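Local coordinates for 2,3-dihydroxybenzoate-AMP ligase (Bacillus subtilis, PDB 1MDB), which belongs to the ANL superfamily of AMP-binding enzymes and, in this model, holds adenosine monophosphate and 2,3-dihydroxy-benzoic acid, at residues 443-446 with 447-451; 481-485 with 486-490; 177-180 with 181-185; 154-157 with 158-162. All blocks are in the same frame, centred on the assembly; numbering follows the deposited sequence.

Contact 1 of 4, residues 443-446 with 447-451; sequences EEVE and NHLLA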
loop_
_atom_site.group_PDB
_atom_site.type_symbol
_atom_site.label_atom_id
_atom_site.label_comp_id
_atom_site.label_asym_id
_atom_site.label_seq_id
_atom_site.Cartn_x
_atom_site.Cartn_y
_atom_site.Cartn_z
ATOM N N GLU A 443 6.048 -18.352 -5.999
ATOM C CA GLU A 443 6.974 -17.847 -4.984
ATOM C C GLU A 443 7.908 -18.928 -4.426
ATOM O O GLU A 443 9.060 -18.650 -4.078
ATOM C CB GLU A 443 6.170 -17.172 -3.865
ATOM C CG GLU A 443 6.987 -16.457 -2.793
ATOM C CD GLU A 443 7.619 -17.407 -1.785
ATOM O OE1 GLU A 443 7.027 -18.475 -1.519
ATOM O OE2 GLU A 443 8.700 -17.077 -1.249
ATOM N N GLU A 444 7.418 -20.160 -4.343
ATOM C CA GLU A 444 8.239 -21.255 -3.846
ATOM C C GLU A 444 9.470 -21.399 -4.747
ATOM O O GLU A 444 10.596 -21.566 -4.266
ATOM C CB GLU A 444 7.433 -22.563 -3.837
ATOM C CG GLU A 444 8.209 -23.766 -3.309
ATOM C CD GLU A 444 7.484 -25.091 -3.514
ATOM O OE1 GLU A 444 8.114 -26.139 -3.293
ATOM O OE2 GLU A 444 6.295 -25.096 -3.887
ATOM N N VAL A 445 9.249 -21.310 -6.056
ATOM C CA VAL A 445 10.324 -21.431 -7.035
ATOM C C VAL A 445 11.205 -20.181 -7.067
ATOM O O VAL A 445 12.427 -20.271 -7.212
ATOM C CB VAL A 445 9.754 -21.669 -8.448
ATOM C CG1 VAL A 445 10.881 -21.888 -9.430
ATOM C CG2 VAL A 445 8.817 -22.877 -8.434
ATOM N N GLU A 446 10.590 -19.014 -6.936
ATOM C CA GLU A 446 11.359 -17.779 -6.942
ATOM C C GLU A 446 12.359 -17.779 -5.770
ATOM O O GLU A 446 13.520 -17.394 -5.939
ATOM C CB GLU A 446 10.410 -16.583 -6.865
ATOM C CG GLU A 446 9.422 -16.509 -8.044
ATOM C CD GLU A 446 8.270 -15.558 -7.781
ATOM O OE1 GLU A 446 7.326 -15.493 -8.603
ATOM O OE2 GLU A 446 8.317 -14.866 -6.744
ATOM N N ASN A 447 11.917 -18.243 -4.599
ATOM C CA ASN A 447 12.776 -18.296 -3.412
ATOM C C ASN A 447 14.058 -19.072 -3.690
ATOM O O ASN A 447 15.143 -18.636 -3.304
ATOM C CB ASN A 447 12.043 -18.928 -2.229
ATOM C CG ASN A 447 12.797 -18.753 -0.930
ATOM O OD1 ASN A 447 13.147 -17.625 -0.552
ATOM N ND2 ASN A 447 13.054 -19.861 -0.233
ATOM N N HIS A 448 13.931 -20.221 -4.355
ATOM C CA HIS A 448 15.089 -21.038 -4.724
ATOM C C HIS A 448 16.016 -20.224 -5.628
ATOM O O HIS A 448 17.213 -20.111 -5.371
ATOM C CB HIS A 448 14.643 -22.293 -5.493
ATOM C CG HIS A 448 14.140 -23.398 -4.620
ATOM N ND1 HIS A 448 14.981 -24.296 -3.999
ATOM C CD2 HIS A 448 12.884 -23.735 -4.240
ATOM C CE1 HIS A 448 14.268 -25.137 -3.273
ATOM N NE2 HIS A 448 12.991 -24.819 -3.401
ATOM N N LEU A 449 15.453 -19.673 -6.699
ATOM C CA LEU A 449 16.218 -18.877 -7.654
ATOM C C LEU A 449 16.962 -17.703 -7.008
ATOM O O LEU A 449 18.014 -17.292 -7.495
ATOM C CB LEU A 449 15.289 -18.382 -8.774
ATOM C CG LEU A 449 14.663 -19.543 -9.562
ATOM C CD1 LEU A 449 13.566 -19.050 -10.506
ATOM C CD2 LEU A 449 15.763 -20.269 -10.333
ATOM N N LEU A 450 16.428 -17.177 -5.909
ATOM C CA LEU A 450 17.072 -16.068 -5.206
ATOM C C LEU A 450 18.368 -16.545 -4.561
ATOM O O LEU A 450 19.212 -15.737 -4.171
ATOM C CB LEU A 450 16.148 -15.492 -4.119
ATOM C CG LEU A 450 14.919 -14.718 -4.601
ATOM C CD1 LEU A 450 14.211 -14.081 -3.411
ATOM C CD2 LEU A 450 15.343 -13.639 -5.581
ATOM N N ALA A 451 18.513 -17.863 -4.444
ATOM C CA ALA A 451 19.706 -18.455 -3.850
ATOM C C ALA A 451 20.837 -18.525 -4.875
ATOM O O ALA A 451 22.001 -18.697 -4.519
ATOM C CB ALA A 451 19.388 -19.856 -3.317
HETATM O O HOH W 1 10.534 -26.153 -2.084
#
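His448 lays an edge of its imidazole against the backbone one helical turn back: CD2 of His448 lies 3.2 Å from O of Glu444, close to the ring plane. The ring gets there because its CG stands beside the backbone N, opposite the carbonyl carbon (chi1 -80°). A water in the plane of the same ring joins the two residues further out. It donates to OE1 of Glu444 at 2.7 Å and sits 3.1 Å from NE2 of His448, so a single water bridges carboxylate and imidazole; OE1 of Glu444 also forms a salt bridge with Lys501.

Val445 and Leu449 make the apolar pair: their branches leave the helix together, CG1 of Val445 4.1 Å from CD1 of Leu449. Glu443 and Asn447 line up likewise, carboxylate and amide planes 33° apart, but their polar ends are engaged with other parts of the chain: Glu443, bent at chi2, meets Lys309 and Ser311, while OD1 of Asn447 accepts from N of Glu313. Underneath run the bonds of an alpha helix, the straightest being Leu449 N to Val445 O at 3.1 Å and 175°.

Around helix 442-449, Val445 and Leu449 rest on strand 455-465, His448 and Leu449 touch Leu492 of helix 485-494, and Asn447 and Leu450 meet helix 312-315.

Contact 2 of 4, residues 481-485 with 486-490; sequences EAPKA and AELKA
Pro483 and Leu488 supply the apolar part of this contact, CG of Pro483 lying 4.2 Å from CD2 of Leu488 where the ring meets the leucine branch at a slant. Both side chains also touch Phe508 of strand 505-508, so the proline sits where the loop meets the buried side of the helix. Close by, CB of Lys484 and CB of Glu487 approach to 4.2 Å, while the rest of the lysine turns off at chi2, clear of the helix.

CB of Pro483 lies over one face of the Glu487 carboxylate, 3.6 Å from OE1 of Glu487 and nearly as close to OE2. The glutamate chain is fully stretched (chi1 and chi2 both -174°), which carries the carboxylate that far. OE2 has a weak hydrogen bond to His452. All this happens at a helix N-terminus: Lys484 is the N-cap of helix 485-494 in the C-terminal domain, and Glu487 stands at N3. An acidic group here would probably be favoured by the helix dipole; OE1 of Glu487 comes to 3.5 Å from N of Lys484.

The first backbone bonds of the helix are weak. O of Lys484 takes two, from N of Glu487 and N of Leu488, and Leu488 N is shared weakly with O of Ala485. The first firm bond is Lys489 N to Ala485 O, 3.2 Å and 162°. The same carbonyl of Ala485 has CG of Lys489 against its O at 3.5 Å, and beyond that point the extended lysine runs on until NZ donates to O of Asp504.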
loop_
_atom_site.group_PDB
_atom_site.type_symbol
_atom_site.label_atom_id
_atom_site.label_comp_id
_atom_site.label_asym_id
_atom_site.label_seq_id
_atom_site.Cartn_x
_atom_site.Cartn_y
_atom_site.Cartn_z
ATOM N N GLU A 481 26.296 -10.145 -15.174
ATOM C CA GLU A 481 26.277 -10.987 -16.364
ATOM C C GLU A 481 25.243 -12.100 -16.208
ATOM O O GLU A 481 25.375 -12.972 -15.353
ATOM C CB GLU A 481 27.657 -11.591 -16.619
ATOM C CG GLU A 481 27.842 -12.079 -18.048
ATOM C CD GLU A 481 27.674 -10.960 -19.068
ATOM O OE1 GLU A 481 26.584 -10.344 -19.103
ATOM O OE2 GLU A 481 28.628 -10.695 -19.834
ATOM N N ALA A 482 24.216 -12.056 -17.047
ATOM C CA ALA A 482 23.134 -13.028 -17.018
ATOM C C ALA A 482 23.568 -14.475 -17.236
ATOM O O ALA A 482 24.188 -14.807 -18.252
ATOM C CB ALA A 482 22.086 -12.654 -18.054
ATOM N N PRO A 483 23.239 -15.362 -16.282
ATOM C CA PRO A 483 23.609 -16.770 -16.424
ATOM C C PRO A 483 22.737 -17.371 -17.519
ATOM O O PRO A 483 21.750 -16.767 -17.931
ATOM C CB PRO A 483 23.283 -17.343 -15.052
ATOM C CG PRO A 483 22.060 -16.571 -14.673
ATOM C CD PRO A 483 22.449 -15.151 -15.055
ATOM N N LYS A 484 23.098 -18.551 -17.999
ATOM C CA LYS A 484 22.311 -19.194 -19.037
ATOM C C LYS A 484 21.047 -19.803 -18.434
ATOM O O LYS A 484 21.019 -20.161 -17.254
ATOM C CB LYS A 484 23.138 -20.281 -19.724
ATOM C CG LYS A 484 24.279 -19.750 -20.571
ATOM C CD LYS A 484 23.752 -18.977 -21.774
ATOM C CE LYS A 484 24.888 -18.556 -22.706
ATOM N NZ LYS A 484 24.389 -17.912 -23.952
ATOM N N ALA A 485 20.006 -19.915 -19.253
ATOM C CA ALA A 485 18.739 -20.484 -18.816
ATOM C C ALA A 485 18.897 -21.946 -18.365
ATOM O O ALA A 485 18.300 -22.364 -17.375
ATOM C CB ALA A 485 17.712 -20.382 -19.948
ATOM N N ALA A 486 19.701 -22.714 -19.094
ATOM C CA ALA A 486 19.937 -24.121 -18.762
ATOM C C ALA A 486 20.680 -24.236 -17.432
ATOM O O ALA A 486 20.553 -25.235 -16.721
ATOM C CB ALA A 486 20.749 -24.795 -19.864
ATOM N N GLU A 487 21.456 -23.205 -17.106
ATOM C CA GLU A 487 22.227 -23.174 -15.871
ATOM C C GLU A 487 21.285 -23.037 -14.676
ATOM O O GLU A 487 21.524 -23.612 -13.617
ATOM C CB GLU A 487 23.198 -21.992 -15.900
ATOM C CG GLU A 487 24.175 -21.919 -14.737
ATOM C CD GLU A 487 25.007 -20.639 -14.758
ATOM O OE1 GLU A 487 25.379 -20.184 -15.866
ATOM O OE2 GLU A 487 25.295 -20.095 -13.667
ATOM N N LEU A 488 20.206 -22.279 -14.851
ATOM C CA LEU A 488 19.257 -22.076 -13.758
ATOM C C LEU A 488 18.389 -23.299 -13.513
ATOM O O LEU A 488 18.099 -23.642 -12.367
ATOM C CB LEU A 488 18.377 -20.851 -14.030
ATOM C CG LEU A 488 19.122 -19.514 -13.957
ATOM C CD1 LEU A 488 18.155 -18.370 -14.198
ATOM C CD2 LEU A 488 19.788 -19.384 -12.588
ATOM N N LYS A 489 17.970 -23.947 -14.596
ATOM C CA LYS A 489 17.149 -25.146 -14.500
ATOM C C LYS A 489 17.961 -26.250 -13.824
ATOM O O LYS A 489 17.449 -26.983 -12.976
ATOM C CB LYS A 489 16.707 -25.591 -15.895
ATOM C CG LYS A 489 15.781 -24.595 -16.585
ATOM C CD LYS A 489 15.354 -25.075 -17.959
ATOM C CE LYS A 489 14.504 -24.017 -18.651
ATOM N NZ LYS A 489 14.004 -24.442 -19.985
ATOM N N ALA A 490 19.231 -26.357 -14.200
ATOM C CA ALA A 490 20.112 -27.364 -13.619
ATOM C C ALA A 490 20.284 -27.085 -12.128
ATOM O O ALA A 490 20.282 -28.003 -11.300
ATOM C CB ALA A 490 21.456 -27.335 -14.317
#

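Contact 3 of 4, residues 177-180 with 181-185; sequences PEVK and SSDVA
Asp183 turns one face of its carboxylate to Lys180 across a type I beta turn that runs from Lys180 to Asp183. CB of Lys180 lies over that face, 3.4 Å from OD2 of Asp183, and N of Lys180 donates to the same OD2 at 2.8 Å, arriving 57° out of the carboxylate plane. Nearer the plane, CG1 of Val179 stands 4.1 Å from OD2 of Asp183.

The turn is closed by Asp183 N to Lys180 O at 3.0 Å. Two bonds therefore run between its first and last residues, one backbone to backbone and one backbone to side chain. The second is possible because CG of Asp183 is rotated away from its own carbonyl carbon (chi1 -67°), bringing the carboxylate back over the start of the turn. At the crest, Ser181 is held from outside: its OG bonds to O of Glu25, and its backbone pairs with Asp205.

Beyond the turn the chain enters strand 184-189, which forms an antiparallel pair with strand 199-203; Ala185 is already bonded to Arg202. The turn leads the chain into this hairpin, whose connecting segment supplies the first residue of the pocket for adenosine monophosphate.

The lysine itself stays extended, CD of Lys180 passing 3.9 Å from OD1 of Asp183, and its NZ finishes 5.4 Å from that OD1, too distant for a salt bridge.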
loop_
_atom_site.group_PDB
_atom_site.type_symbol
_atom_site.label_atom_id
_atom_site.label_comp_id
_atom_site.label_asym_id
_atom_site.label_seq_id
_atom_site.Cartn_x
_atom_site.Cartn_y
_atom_site.Cartn_z
ATOM N N PRO A 177 -18.981 22.497 9.238
ATOM C CA PRO A 177 -20.066 21.573 9.568
ATOM C C PRO A 177 -19.533 20.478 10.478
ATOM O O PRO A 177 -18.327 20.212 10.500
ATOM C CB PRO A 177 -20.482 21.028 8.202
ATOM C CG PRO A 177 -20.172 22.166 7.278
ATOM C CD PRO A 177 -18.817 22.603 7.777
ATOM N N GLU A 178 -20.427 19.851 11.233
ATOM C CA GLU A 178 -20.019 18.782 12.127
ATOM C C GLU A 178 -19.629 17.543 11.342
ATOM O O GLU A 178 -20.334 17.136 10.422
ATOM C CB GLU A 178 -21.146 18.416 13.088
ATOM C CG GLU A 178 -20.885 17.113 13.830
ATOM C CD GLU A 178 -22.002 16.752 14.779
ATOM O OE1 GLU A 178 -23.157 16.626 14.316
ATOM O OE2 GLU A 178 -21.725 16.593 15.986
ATOM N N VAL A 179 -18.496 16.956 11.704
ATOM C CA VAL A 179 -18.024 15.745 11.059
ATOM C C VAL A 179 -18.114 14.648 12.110
ATOM O O VAL A 179 -17.562 14.784 13.200
ATOM C CB VAL A 179 -16.553 15.863 10.596
ATOM C CG1 VAL A 179 -16.130 14.577 9.915
ATOM C CG2 VAL A 179 -16.384 17.042 9.652
ATOM N N LYS A 180 -18.817 13.571 11.781
ATOM C CA LYS A 180 -18.979 12.453 12.693
ATOM C C LYS A 180 -17.891 11.401 12.520
ATOM O O LYS A 180 -17.398 11.161 11.417
ATOM C CB LYS A 180 -20.340 11.791 12.484
ATOM C CG LYS A 180 -21.538 12.680 12.764
ATOM C CD LYS A 180 -22.807 11.918 12.434
ATOM C CE LYS A 180 -24.045 12.771 12.584
ATOM N NZ LYS A 180 -25.244 11.980 12.184
ATOM N N SER A 181 -17.531 10.777 13.629
ATOM C CA SER A 181 -16.517 9.739 13.651
ATOM C C SER A 181 -16.966 8.562 12.796
ATOM O O SER A 181 -16.144 7.777 12.324
ATOM C CB SER A 181 -16.305 9.261 15.090
ATOM O OG SER A 181 -14.932 9.052 15.352
ATOM N N SER A 182 -18.275 8.444 12.601
ATOM C CA SER A 182 -18.828 7.350 11.817
ATOM C C SER A 182 -18.965 7.672 10.327
ATOM O O SER A 182 -19.334 6.804 9.536
ATOM C CB SER A 182 -20.192 6.945 12.386
ATOM O OG SER A 182 -21.084 8.044 12.393
ATOM N N ASP A 183 -18.673 8.911 9.942
ATOM C CA ASP A 183 -18.779 9.297 8.538
ATOM C C ASP A 183 -17.634 8.691 7.724
ATOM O O ASP A 183 -16.563 8.396 8.261
ATOM C CB ASP A 183 -18.715 10.831 8.368
ATOM C CG ASP A 183 -19.927 11.560 8.949
ATOM O OD1 ASP A 183 -21.015 10.957 9.061
ATOM O OD2 ASP A 183 -19.789 12.763 9.270
ATOM N N VAL A 184 -17.865 8.493 6.430
ATOM C CA VAL A 184 -16.800 7.998 5.574
ATOM C C VAL A 184 -15.812 9.157 5.567
ATOM O O VAL A 184 -16.213 10.314 5.440
ATOM C CB VAL A 184 -17.281 7.751 4.129
ATOM C CG1 VAL A 184 -16.084 7.492 3.229
ATOM C CG2 VAL A 184 -18.252 6.563 4.090
ATOM N N ALA A 185 -14.529 8.858 5.717
ATOM C CA ALA A 185 -13.510 9.903 5.736
ATOM C C ALA A 185 -12.816 10.073 4.386
ATOM O O ALA A 185 -12.329 11.160 4.055
ATOM C CB ALA A 185 -12.480 9.585 6.809
#

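Contact 4 of 4, residues 154-157 with 158-162; sequences IIVA and GEAEE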
loop_
_atom_site.group_PDB
_atom_site.type_symbol
_atom_site.label_atom_id
_atom_site.label_comp_id
_atom_site.label_asym_id
_atom_site.label_seq_id
_atom_site.Cartn_x
_atom_site.Cartn_y
_atom_site.Cartn_z
ATOM N N ILE A 154 -9.309 22.636 -10.475
ATOM C CA ILE A 154 -8.026 21.958 -10.624
ATOM C C ILE A 154 -7.074 22.734 -9.746
ATOM O O ILE A 154 -6.753 23.880 -10.040
ATOM C CB ILE A 154 -7.507 22.020 -12.078
ATOM C CG1 ILE A 154 -8.503 21.350 -13.022
ATOM C CG2 ILE A 154 -6.123 21.367 -12.162
ATOM C CD1 ILE A 154 -8.753 19.913 -12.727
ATOM N N ILE A 155 -6.638 22.112 -8.659
ATOM C CA ILE A 155 -5.744 22.770 -7.713
ATOM C C ILE A 155 -4.322 22.234 -7.839
ATOM O O ILE A 155 -4.096 21.016 -7.839
ATOM C CB ILE A 155 -6.263 22.579 -6.282
ATOM C CG1 ILE A 155 -7.695 23.122 -6.195
ATOM C CG2 ILE A 155 -5.331 23.261 -5.293
ATOM C CD1 ILE A 155 -8.489 22.657 -4.970
ATOM N N VAL A 156 -3.366 23.150 -7.941
ATOM C CA VAL A 156 -1.971 22.781 -8.118
ATOM C C VAL A 156 -1.057 23.268 -7.015
ATOM O O VAL A 156 -1.017 24.466 -6.708
ATOM C CB VAL A 156 -1.421 23.340 -9.441
ATOM C CG1 VAL A 156 0.012 22.881 -9.647
ATOM C CG2 VAL A 156 -2.311 22.912 -10.598
ATOM N N ALA A 157 -0.319 22.345 -6.410
ATOM C CA ALA A 157 0.624 22.742 -5.384
ATOM C C ALA A 157 1.874 23.063 -6.186
ATOM O O ALA A 157 2.569 22.165 -6.658
ATOM C CB ALA A 157 0.877 21.597 -4.389
ATOM N N GLY A 158 2.127 24.358 -6.364
ATOM C CA GLY A 158 3.272 24.812 -7.136
ATOM C C GLY A 158 2.791 25.789 -8.196
ATOM O O GLY A 158 1.773 26.459 -8.002
ATOM N N GLU A 159 3.503 25.871 -9.318
ATOM C CA GLU A 159 3.120 26.773 -10.399
ATOM C C GLU A 159 1.864 26.236 -11.083
ATOM O O GLU A 159 1.925 25.310 -11.894
ATOM C CB GLU A 159 4.261 26.900 -11.411
ATOM C CG GLU A 159 3.956 27.829 -12.572
ATOM C CD GLU A 159 3.575 29.228 -12.114
ATOM O OE1 GLU A 159 4.380 29.847 -11.386
ATOM O OE2 GLU A 159 2.473 29.704 -12.482
ATOM N N ALA A 160 0.730 26.843 -10.753
ATOM C CA ALA A 160 -0.565 26.431 -11.281
ATOM C C ALA A 160 -0.867 26.759 -12.734
ATOM O O ALA A 160 -1.749 26.146 -13.330
ATOM C CB ALA A 160 -1.674 27.004 -10.394
ATOM N N GLU A 161 -0.150 27.715 -13.311
ATOM C CA GLU A 161 -0.412 28.124 -14.688
ATOM C C GLU A 161 -1.860 28.621 -14.758
ATOM O O GLU A 161 -2.242 29.470 -13.950
ATOM C CB GLU A 161 -0.148 26.962 -15.664
ATOM C CG GLU A 161 1.085 27.202 -16.552
ATOM C CD GLU A 161 1.885 25.940 -16.885
ATOM O OE1 GLU A 161 1.333 24.986 -17.478
ATOM O OE2 GLU A 161 3.089 25.910 -16.555
ATOM N N GLU A 162 -2.671 28.111 -15.681
ATOM C CA GLU A 162 -4.051 28.580 -15.783
ATOM C C GLU A 162 -5.009 28.020 -14.730
ATOM O O GLU A 162 -6.182 28.412 -14.681
ATOM C CB GLU A 162 -4.636 28.277 -17.164
ATOM C CG GLU A 162 -5.048 26.826 -17.371
ATOM C CD GLU A 162 -3.976 26.012 -18.063
ATOM O OE1 GLU A 162 -2.789 26.167 -17.709
ATOM O OE2 GLU A 162 -4.326 25.213 -18.952
#
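Val156 packs against Ala160 from its first side-chain atom: CB of Val156 is 3.7 Å from CA and 3.8 Å from CB of Ala160. Of the two methyls, CG1 lies opposite the backbone N (chi1 -177°) and reaches along the returning loop, 3.8 Å from O of Glu159. CG1 and CG2 of Val156 are each 4.0 Å from CA of Ala160, so the fork straddles that atom, while the alanine CB lies toward CG2. Both residues are buried.

What brings the loop back is the bend at Gly158. Its positive phi of 127° is readily reached by glycine, since a beta carbon there would run into O of Ala157. Further on, the carboxylate of Glu159 curls over its own loop, OE2 of Glu159 accepting a weak hydrogen bond from N of Glu161 at 3.4 Å. The loop is also tied down from outside: N of Glu159 bonds to Asp130, Glu161 makes salt bridges with Arg138 and Arg142, and Glu162 with Arg142.

Those arginines belong to helix 137-147, which Ile154 also touches, on the same side of the sheet as Val156. Strand 154-157 runs parallel to strand 125-132 on one flank and to strand 164-165 on the other. With helix 137-147 connecting strands 125-132 and 154-157, the arrangement is that of a beta-alpha-beta crossover, here followed by a loop folded back over the end of its second strand.

Contacts 1 and 2 belong together in the C-terminal domain: their centres are 14 Å apart and their nearest atoms about 5 Å, and helix 485-494, which contact 2 starts, packs on the helix of contact 1 through Leu492. Contacts 3 and 4 both fall in the larger AMP-binding portion of the chain, with centres 29 Å apart. Between the two pairs the distances are long: contact 1 lies 47 Å, centre to centre, from contact 3 and as far from contact 4. Contact 1 is close to the ligand site, the side chain of Glu443 being about 8 Å from adenosine monophosphate, while contact 3 leads into the hairpin whose connecting segment contributes to that pocket.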